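Local coordinates for lactaldehyde dehydrogenase (Methanocaldococcus jannaschii, PDB 3PQA), which oxidises lactaldehyde to lactate, with NAD preferred over NADP, as a step in the biosynthesis of coenzyme F420, at residues K45-M50 with V131-A136; E71-L76 with E94-I99; N257-A262 with A398-D403. One frame throughout, in Å; residues are numbered along the deposited sequence.

Contact 1 (K45-M50 with V131-A136); sequences KYKEVM and VGIVGA
Two torsions of Lys-47 shape its contact with Gly-132 and Ile-133. CG stands opposite the carbonyl carbon (chi1 -71°), and the chain runs straight until it bends at chi3 (79°). The bend brings CE over the backbone of Gly-132, with Lys-47 CE 3.6 Å from Gly-132 CA. Before the bend, Lys-47 CD packs 3.9 Å from Ile-133 CG1. The two side chains cross at about a right angle, so the lysine methylenes lie across the CG1 branch of the isoleucine. This is the apolar half of the contact.

Lys-47 lies in the first turn of helix 47-51. Ile-133 begins the run 133-136 that follows the break in strand 122-138, and Gly-132 lies in the loop just before it. That strand runs parallel to strands 160-165 and 216-220 in the Rossmann-like sheet of the coenzyme-binding domain. Helix 47-51 thus packs where the chain enters an inner strand of that sheet.

The polar half is carried by the ammonium group. One water bridges the segments: it accepts from Lys-47 NZ at 2.9 Å and donates to Val-131 O at 2.8 Å. Lys-47 NZ also bonds Asn-215 OD1, and that same oxygen takes the backbone N of Ile-133. The lysine thus shares an acceptor with the strand it packs on. Asn-159 OD1 receives the N of Gly-132.

The unusual backbone angles of Gly-132 would press a beta carbon into the carbonyl oxygen of Val-131. Such a carbon would also collide with Lys-47 CE.

Contact 2 (E71-L76 with E94-I99); sequences EKKEEL and EVERSI
The carboxylate of Glu-96 is the flat group here, and Lys-73 approaches one of its oxygens. Lys-73 NZ donates to Glu-96 OE1 at 3.0 Å in a salt bridge. The ammonium comes in on the anti side of that oxygen, 25° out of the carboxylate plane. Next to the charge, Lys-73 CE lies 3.3 Å from Glu-96 OE1.

Lys-73 reaches across with CG opposite its backbone N (chi1 -168°) and the rest of the chain extended. The glutamate chain is bent at chi2 (68°), which brings OE1 toward the lysine.

The base of the lysine packs on Val-95, with Lys-73 CG 3.5 Å from Val-95 CG1. The other branch of the valine serves the next turn of the helix: Val-95 CG2 is 4.0 Å from Leu-76 CB. The valine thus touches residues three apart on helix 73-84. Its carbonyl has two donors: Ser-98 OG at 2.7 Å from Val-95 O, and the helical N of Ile-99.

With an alanine in place of Lys-73, Glu-96 OE1 would probably lose its charged partner across the contact, and a gap would probably open beside Val-95 CG1 where Lys-73 CG now packs.

Helices 73-84 and 88-111 follow one another through the short link 85-87, in the coenzyme-binding domain of the aldehyde dehydrogenase fold. Ile-69 of helix 55-71 touches both Leu-76 and Val-95. Leu-76 also rests on Val-172 and Glu-175 of helix 171-186, and Val-95 on Leu-144, just before helix 145-156.

Contact 3 (N257-A262 with A398-D403); sequences NKAVNA and AIFTND
A beta-alpha-beta unit of the catalytic domain frames this contact. Parallel strands 246-250 and 278-284 are joined through helix 256-268, and that helix packs on Phe-400 of strand 396-400. The contact is apolar, with two alanines meeting one ring from different sides. Ala-259 CB lies over a face of Phe-400, 4.1 Å from the ring centroid and 28° off the ring normal, a CH-pi contact. Ala-262, one turn later, comes to the edge near the ring plane, with Ala-262 CB 3.7 Å from Phe-400 CE2. With chi1 at -67°, Phe-400 CG sits beside the backbone N, and the ring is directed at the helix. The small methyls let the helix backbone come close: Ala-259 CA is 3.7 Å from Phe-400 CE2.

Past the strand, Thr-401 OG1 accepts from Asp-403 N at 3.1 Å, an ST turn, and also bonds Asp-253. Asp-403 then caps helix 404-413 through the N of Lys-406. Asn-402 makes backbone hydrogen bonds to a neighbouring subunit of the tetramer. Strand 396-400 runs between strands 246-250 and 418-421, parallel to both. Phe-400 faces helix 256-268, while Ile-399 packs on Phe-410 of helix 404-413.

From the N terminus, the chain first passes residues 45-50, which open the loop of contact 1. Inside it, residues 71-76 and 94-99 close the much shorter loop of contact 2. Contact 1 then closes at residues 131-136. Contact 2 is thus nested in contact 1, with centres about 27 Å apart. Contact 3 comes later, in series with both, and spans 135 residues between its segments. Contact 1 joins an early helix to the coenzyme-binding sheet. Contact 2 ties consecutive helices together. Contact 3 lies in the catalytic domain, on the opposite side of the chain's centre from contact 1, about 45 Å away between centres.

Contact 1 (K45-M50 with V131-A136)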
loop_
_atom_site.group_PDB
_atom_site.type_symbol
_atom_site.label_atom_id
_atom_site.label_comp_id
_atom_site.label_asym_id
_atom_site.label_seq_id
_atom_site.Cartn_x
_atom_site.Cartn_y
_atom_site.Cartn_z
ATOM N N LYS B 45 -15.065 -17.151 26.591
ATOM C CA LYS B 45 -16.496 -16.865 26.536
ATOM C C LYS B 45 -16.788 -15.489 25.951
ATOM O O LYS B 45 -17.904 -15.240 25.510
ATOM C CB LYS B 45 -17.142 -16.990 27.925
ATOM C CG LYS B 45 -17.125 -18.407 28.477
ATOM C CD LYS B 45 -17.686 -18.490 29.890
ATOM C CE LYS B 45 -17.518 -19.903 30.453
ATOM N NZ LYS B 45 -18.054 -20.013 31.839
ATOM N N TYR B 46 -15.780 -14.611 25.922
ATOM C CA TYR B 46 -15.988 -13.254 25.416
ATOM C C TYR B 46 -15.401 -12.990 24.036
ATOM O O TYR B 46 -15.386 -11.839 23.581
ATOM C CB TYR B 46 -15.453 -12.234 26.412
ATOM C CG TYR B 46 -16.231 -12.234 27.698
ATOM C CD1 TYR B 46 -17.511 -11.677 27.764
ATOM C CD2 TYR B 46 -15.695 -12.802 28.841
ATOM C CE1 TYR B 46 -18.230 -11.693 28.961
ATOM C CE2 TYR B 46 -16.392 -12.815 30.035
ATOM C CZ TYR B 46 -17.647 -12.258 30.092
ATOM O OH TYR B 46 -18.312 -12.293 31.292
ATOM N N LYS B 47 -14.944 -14.049 23.369
ATOM C CA LYS B 47 -14.354 -13.935 22.020
ATOM C C LYS B 47 -15.330 -13.353 21.004
ATOM O O LYS B 47 -14.946 -12.518 20.183
ATOM C CB LYS B 47 -13.828 -15.287 21.531
ATOM C CG LYS B 47 -12.576 -15.764 22.262
ATOM C CD LYS B 47 -12.140 -17.164 21.805
ATOM C CE LYS B 47 -11.392 -17.138 20.459
ATOM N NZ LYS B 47 -11.043 -18.526 20.005
ATOM N N GLU B 48 -16.584 -13.797 21.058
ATOM C CA GLU B 48 -17.612 -13.268 20.155
ATOM C C GLU B 48 -17.918 -11.796 20.386
ATOM O O GLU B 48 -18.046 -11.033 19.423
ATOM C CB GLU B 48 -18.887 -14.122 20.187
ATOM C CG GLU B 48 -18.759 -15.374 19.330
ATOM C CD GLU B 48 -18.428 -15.051 17.871
ATOM O OE1 GLU B 48 -17.351 -15.454 17.390
ATOM O OE2 GLU B 48 -19.248 -14.386 17.205
ATOM N N VAL B 49 -18.030 -11.402 21.655
ATOM C CA VAL B 49 -18.244 -10.000 22.018
ATOM C C VAL B 49 -17.149 -9.080 21.476
ATOM O O VAL B 49 -17.458 -8.050 20.844
ATOM C CB VAL B 49 -18.422 -9.810 23.557
ATOM C CG1 VAL B 49 -18.316 -8.333 23.949
ATOM C CG2 VAL B 49 -19.754 -10.349 23.995
ATOM N N MET B 50 -15.885 -9.444 21.711
ATOM C CA MET B 50 -14.751 -8.660 21.197
ATOM C C MET B 50 -14.690 -8.639 19.664
ATOM O O MET B 50 -14.420 -7.590 19.061
ATOM C CB MET B 50 -13.411 -9.179 21.727
ATOM C CG MET B 50 -12.787 -8.398 22.880
ATOM S SD MET B 50 -13.067 -6.621 22.993
ATOM C CE MET B 50 -11.963 -6.021 21.732
ATOM N N VAL B 131 -7.309 -12.998 15.725
ATOM C CA VAL B 131 -6.782 -14.336 15.936
ATOM C C VAL B 131 -7.551 -15.101 17.014
ATOM O O VAL B 131 -7.636 -16.333 16.957
ATOM C CB VAL B 131 -5.277 -14.320 16.260
ATOM C CG1 VAL B 131 -4.495 -13.908 15.021
ATOM C CG2 VAL B 131 -4.963 -13.395 17.447
ATOM N N GLY B 132 -8.114 -14.374 17.977
ATOM C CA GLY B 132 -8.948 -14.959 19.028
ATOM C C GLY B 132 -8.497 -14.444 20.386
ATOM O O GLY B 132 -8.734 -13.278 20.735
ATOM N N ILE B 133 -7.848 -15.317 21.152
ATOM C CA ILE B 133 -7.249 -14.933 22.423
ATOM C C ILE B 133 -5.767 -14.647 22.204
ATOM O O ILE B 133 -5.016 -15.526 21.767
ATOM C CB ILE B 133 -7.411 -16.030 23.504
ATOM C CG1 ILE B 133 -8.899 -16.341 23.733
ATOM C CG2 ILE B 133 -6.754 -15.591 24.813
ATOM C CD1 ILE B 133 -9.165 -17.455 24.775
ATOM N N VAL B 134 -5.374 -13.408 22.491
ATOM C CA VAL B 134 -3.981 -12.986 22.469
ATOM C C VAL B 134 -3.430 -13.152 23.877
ATOM O O VAL B 134 -3.941 -12.546 24.830
ATOM C CB VAL B 134 -3.832 -11.522 21.987
ATOM C CG1 VAL B 134 -2.445 -10.987 22.319
ATOM C CG2 VAL B 134 -4.102 -11.424 20.481
ATOM N N GLY B 135 -2.386 -13.972 23.990
ATOM C CA GLY B 135 -1.633 -14.113 25.239
ATOM C C GLY B 135 -0.441 -13.176 25.197
ATOM O O GLY B 135 0.509 -13.423 24.461
ATOM N N ALA B 136 -0.513 -12.087 25.959
ATOM C CA ALA B 136 0.543 -11.075 26.008
ATOM C C ALA B 136 1.403 -11.307 27.242
ATOM O O ALA B 136 0.891 -11.443 28.351
ATOM C CB ALA B 136 -0.075 -9.679 26.047
HETATM O O HOH W 1 -9.879 -17.927 17.412
#

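Contact 2 (E71-L76 with E94-I99)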
loop_
_atom_site.group_PDB
_atom_site.type_symbol
_atom_site.label_atom_id
_atom_site.label_comp_id
_atom_site.label_asym_id
_atom_site.label_seq_id
_atom_site.Cartn_x
_atom_site.Cartn_y
_atom_site.Cartn_z
ATOM N N GLU B 71 -4.039 11.680 32.266
ATOM C CA GLU B 71 -4.499 12.308 33.516
ATOM C C GLU B 71 -3.750 11.793 34.748
ATOM O O GLU B 71 -3.683 12.480 35.773
ATOM C CB GLU B 71 -6.014 12.146 33.694
ATOM C CG GLU B 71 -6.823 12.918 32.651
ATOM C CD GLU B 71 -8.319 12.641 32.699
ATOM O OE1 GLU B 71 -8.736 11.599 33.261
ATOM O OE2 GLU B 71 -9.083 13.466 32.148
ATOM N N LYS B 72 -3.166 10.602 34.622
ATOM C CA LYS B 72 -2.416 9.961 35.702
ATOM C C LYS B 72 -0.909 9.933 35.429
ATOM O O LYS B 72 -0.181 9.168 36.065
ATOM C CB LYS B 72 -2.927 8.536 35.931
ATOM C CG LYS B 72 -4.360 8.451 36.461
ATOM C CD LYS B 72 -4.816 6.993 36.602
ATOM C CE LYS B 72 -4.577 6.463 38.006
ATOM N NZ LYS B 72 -5.700 6.848 38.916
ATOM N N LYS B 73 -0.442 10.786 34.516
ATOM C CA LYS B 73 0.942 10.725 34.039
ATOM C C LYS B 73 1.990 10.705 35.161
ATOM O O LYS B 73 2.840 9.813 35.202
ATOM C CB LYS B 73 1.248 11.856 33.059
ATOM C CG LYS B 73 2.565 11.636 32.358
ATOM C CD LYS B 73 2.906 12.691 31.332
ATOM C CE LYS B 73 4.295 12.401 30.769
ATOM N NZ LYS B 73 4.898 13.619 30.147
ATOM N N GLU B 74 1.923 11.680 36.064
ATOM C CA GLU B 74 2.942 11.796 37.124
ATOM C C GLU B 74 2.925 10.595 38.074
ATOM O O GLU B 74 3.985 10.035 38.399
ATOM C CB GLU B 74 2.816 13.127 37.878
ATOM C CG GLU B 74 3.995 13.445 38.820
ATOM C CD GLU B 74 5.374 13.413 38.155
ATOM O OE1 GLU B 74 5.490 13.548 36.915
ATOM O OE2 GLU B 74 6.368 13.269 38.903
ATOM N N GLU B 75 1.726 10.196 38.492
ATOM C CA GLU B 75 1.542 9.018 39.328
ATOM C C GLU B 75 2.141 7.775 38.685
ATOM O O GLU B 75 2.835 6.999 39.351
ATOM C CB GLU B 75 0.058 8.786 39.627
ATOM C CG GLU B 75 -0.201 7.686 40.656
ATOM C CD GLU B 75 -1.674 7.353 40.840
ATOM O OE1 GLU B 75 -1.962 6.266 41.383
ATOM O OE2 GLU B 75 -2.549 8.168 40.450
ATOM N N LEU B 76 1.866 7.575 37.392
ATOM C CA LEU B 76 2.376 6.391 36.707
ATOM C C LEU B 76 3.897 6.448 36.581
ATOM O O LEU B 76 4.575 5.426 36.731
ATOM C CB LEU B 76 1.709 6.222 35.335
ATOM C CG LEU B 76 0.202 5.924 35.354
ATOM C CD1 LEU B 76 -0.328 5.997 33.923
ATOM C CD2 LEU B 76 -0.127 4.576 35.983
ATOM N N GLU B 94 8.576 7.283 29.079
ATOM C CA GLU B 94 7.828 6.040 28.818
ATOM C C GLU B 94 6.302 6.266 28.873
ATOM O O GLU B 94 5.559 5.789 28.004
ATOM C CB GLU B 94 8.229 4.881 29.754
ATOM C CG GLU B 94 7.477 3.584 29.390
ATOM C CD GLU B 94 7.768 2.386 30.270
ATOM O OE1 GLU B 94 8.752 2.390 31.044
ATOM O OE2 GLU B 94 6.989 1.410 30.165
ATOM N N VAL B 95 5.844 6.994 29.894
ATOM C CA VAL B 95 4.406 7.264 30.033
ATOM C C VAL B 95 3.869 8.018 28.809
ATOM O O VAL B 95 2.814 7.656 28.271
ATOM C CB VAL B 95 4.030 8.024 31.329
ATOM C CG1 VAL B 95 2.524 8.241 31.367
ATOM C CG2 VAL B 95 4.471 7.257 32.576
ATOM N N GLU B 96 4.601 9.046 28.374
ATOM C CA GLU B 96 4.226 9.820 27.186
ATOM C C GLU B 96 4.145 8.930 25.926
ATOM O O GLU B 96 3.191 9.046 25.133
ATOM C CB GLU B 96 5.187 11.000 26.989
ATOM C CG GLU B 96 4.707 12.055 25.996
ATOM C CD GLU B 96 3.488 12.844 26.480
ATOM O OE1 GLU B 96 3.317 13.023 27.709
ATOM O OE2 GLU B 96 2.707 13.314 25.619
ATOM N N ARG B 97 5.106 8.019 25.757
ATOM C CA ARG B 97 5.064 7.070 24.638
ATOM C C ARG B 97 3.806 6.197 24.673
ATOM O O ARG B 97 3.182 5.946 23.635
ATOM C CB ARG B 97 6.279 6.148 24.638
ATOM C CG ARG B 97 7.582 6.835 24.862
ATOM C CD ARG B 97 8.251 7.168 23.599
ATOM N NE ARG B 97 9.026 6.036 23.101
ATOM C CZ ARG B 97 9.968 6.144 22.166
ATOM N NH1 ARG B 97 10.614 5.068 21.750
ATOM N NH2 ARG B 97 10.270 7.335 21.654
ATOM N N SER B 98 3.462 5.700 25.867
ATOM C CA SER B 98 2.301 4.821 26.017
ATOM C C SER B 98 1.001 5.503 25.605
ATOM O O SER B 98 0.134 4.854 25.018
ATOM C CB SER B 98 2.227 4.229 27.438
ATOM O OG SER B 98 1.723 5.165 28.373
ATOM N N ILE B 99 0.888 6.806 25.891
ATOM C CA ILE B 99 -0.282 7.595 25.460
ATOM C C ILE B 99 -0.341 7.553 23.936
ATOM O O ILE B 99 -1.403 7.271 23.350
ATOM C CB ILE B 99 -0.207 9.063 25.951
ATOM C CG1 ILE B 99 -0.204 9.102 27.485
ATOM C CG2 ILE B 99 -1.375 9.865 25.428
ATOM C CD1 ILE B 99 0.322 10.415 28.068
#

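Contact 3 (N257-A262 with A398-D403)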
loop_
_atom_site.group_PDB
_atom_site.type_symbol
_atom_site.label_atom_id
_atom_site.label_comp_id
_atom_site.label_asym_id
_atom_site.label_seq_id
_atom_site.Cartn_x
_atom_site.Cartn_y
_atom_site.Cartn_z
ATOM N N ASN B 257 32.252 13.812 18.655
ATOM C CA ASN B 257 31.394 14.456 19.650
ATOM C C ASN B 257 29.976 13.877 19.621
ATOM O O ASN B 257 29.430 13.494 20.663
ATOM C CB ASN B 257 31.346 15.977 19.432
ATOM C CG ASN B 257 32.595 16.694 19.941
ATOM O OD1 ASN B 257 32.920 17.786 19.477
ATOM N ND2 ASN B 257 33.287 16.098 20.904
ATOM N N LYS B 258 29.398 13.807 18.422
ATOM C CA LYS B 258 28.047 13.267 18.223
ATOM C C LYS B 258 27.969 11.783 18.558
ATOM O O LYS B 258 26.989 11.327 19.168
ATOM C CB LYS B 258 27.574 13.493 16.783
ATOM C CG LYS B 258 27.536 14.957 16.391
ATOM C CD LYS B 258 26.201 15.369 15.834
ATOM C CE LYS B 258 26.177 16.870 15.547
ATOM N NZ LYS B 258 26.580 17.181 14.140
ATOM N N ALA B 259 28.980 11.027 18.127
ATOM C CA ALA B 259 29.009 9.594 18.393
ATOM C C ALA B 259 29.064 9.328 19.907
ATOM O O ALA B 259 28.323 8.493 20.432
ATOM C CB ALA B 259 30.164 8.939 17.687
ATOM N N VAL B 260 29.926 10.062 20.604
ATOM C CA VAL B 260 30.040 9.919 22.052
ATOM C C VAL B 260 28.711 10.225 22.749
ATOM O O VAL B 260 28.257 9.439 23.584
ATOM C CB VAL B 260 31.189 10.783 22.625
ATOM C CG1 VAL B 260 31.150 10.801 24.144
ATOM C CG2 VAL B 260 32.529 10.248 22.130
ATOM N N ASN B 261 28.098 11.358 22.416
ATOM C CA ASN B 261 26.814 11.703 23.019
ATOM C C ASN B 261 25.760 10.633 22.758
ATOM O O ASN B 261 25.069 10.203 23.684
ATOM C CB ASN B 261 26.353 13.098 22.572
ATOM C CG ASN B 261 27.242 14.197 23.134
ATOM O OD1 ASN B 261 27.937 14.001 24.141
ATOM N ND2 ASN B 261 27.234 15.358 22.485
ATOM N N ALA B 262 25.685 10.174 21.509
ATOM C CA ALA B 262 24.694 9.160 21.129
ATOM C C ALA B 262 24.961 7.857 21.853
ATOM O O ALA B 262 24.012 7.186 22.280
ATOM C CB ALA B 262 24.685 8.935 19.611
ATOM N N ALA B 398 24.380 -0.344 14.872
ATOM C CA ALA B 398 24.516 1.074 14.516
ATOM C C ALA B 398 25.875 1.304 13.922
ATOM O O ALA B 398 26.827 0.568 14.235
ATOM C CB ALA B 398 24.315 1.991 15.746
ATOM N N ILE B 399 25.948 2.325 13.080
ATOM C CA ILE B 399 27.198 2.761 12.468
ATOM C C ILE B 399 27.275 4.286 12.427
ATOM O O ILE B 399 26.314 4.963 12.044
ATOM C CB ILE B 399 27.382 2.172 11.049
ATOM C CG1 ILE B 399 28.669 2.720 10.426
ATOM C CG2 ILE B 399 26.179 2.471 10.149
ATOM C CD1 ILE B 399 29.211 1.900 9.332
ATOM N N PHE B 400 28.432 4.808 12.815
ATOM C CA PHE B 400 28.678 6.234 12.798
ATOM C C PHE B 400 29.705 6.478 11.715
ATOM O O PHE B 400 30.826 5.962 11.788
ATOM C CB PHE B 400 29.179 6.700 14.168
ATOM C CG PHE B 400 28.138 6.583 15.254
ATOM C CD1 PHE B 400 27.923 5.371 15.899
ATOM C CD2 PHE B 400 27.370 7.694 15.612
ATOM C CE1 PHE B 400 26.944 5.256 16.886
ATOM C CE2 PHE B 400 26.389 7.596 16.605
ATOM C CZ PHE B 400 26.193 6.375 17.259
ATOM N N THR B 401 29.314 7.260 10.707
ATOM C CA THR B 401 30.169 7.580 9.568
ATOM C C THR B 401 29.510 8.711 8.794
ATOM O O THR B 401 28.292 8.909 8.905
ATOM C CB THR B 401 30.402 6.341 8.616
ATOM O OG1 THR B 401 31.316 6.689 7.565
ATOM C CG2 THR B 401 29.078 5.815 8.004
ATOM N N ASN B 402 30.320 9.450 8.030
ATOM C CA ASN B 402 29.838 10.474 7.114
ATOM C C ASN B 402 29.933 10.031 5.655
ATOM O O ASN B 402 29.664 10.815 4.751
ATOM C CB ASN B 402 30.634 11.770 7.319
ATOM C CG ASN B 402 30.242 12.493 8.588
ATOM O OD1 ASN B 402 29.055 12.660 8.876
ATOM N ND2 ASN B 402 31.233 12.931 9.354
ATOM N N ASP B 403 30.321 8.770 5.432
ATOM C CA ASP B 403 30.597 8.228 4.092
ATOM C C ASP B 403 29.363 7.506 3.522
ATOM O O ASP B 403 28.894 6.515 4.094
ATOM C CB ASP B 403 31.785 7.256 4.227
ATOM C CG ASP B 403 32.333 6.763 2.894
ATOM O OD1 ASP B 403 31.577 6.165 2.098
ATOM O OD2 ASP B 403 33.571 6.917 2.691
#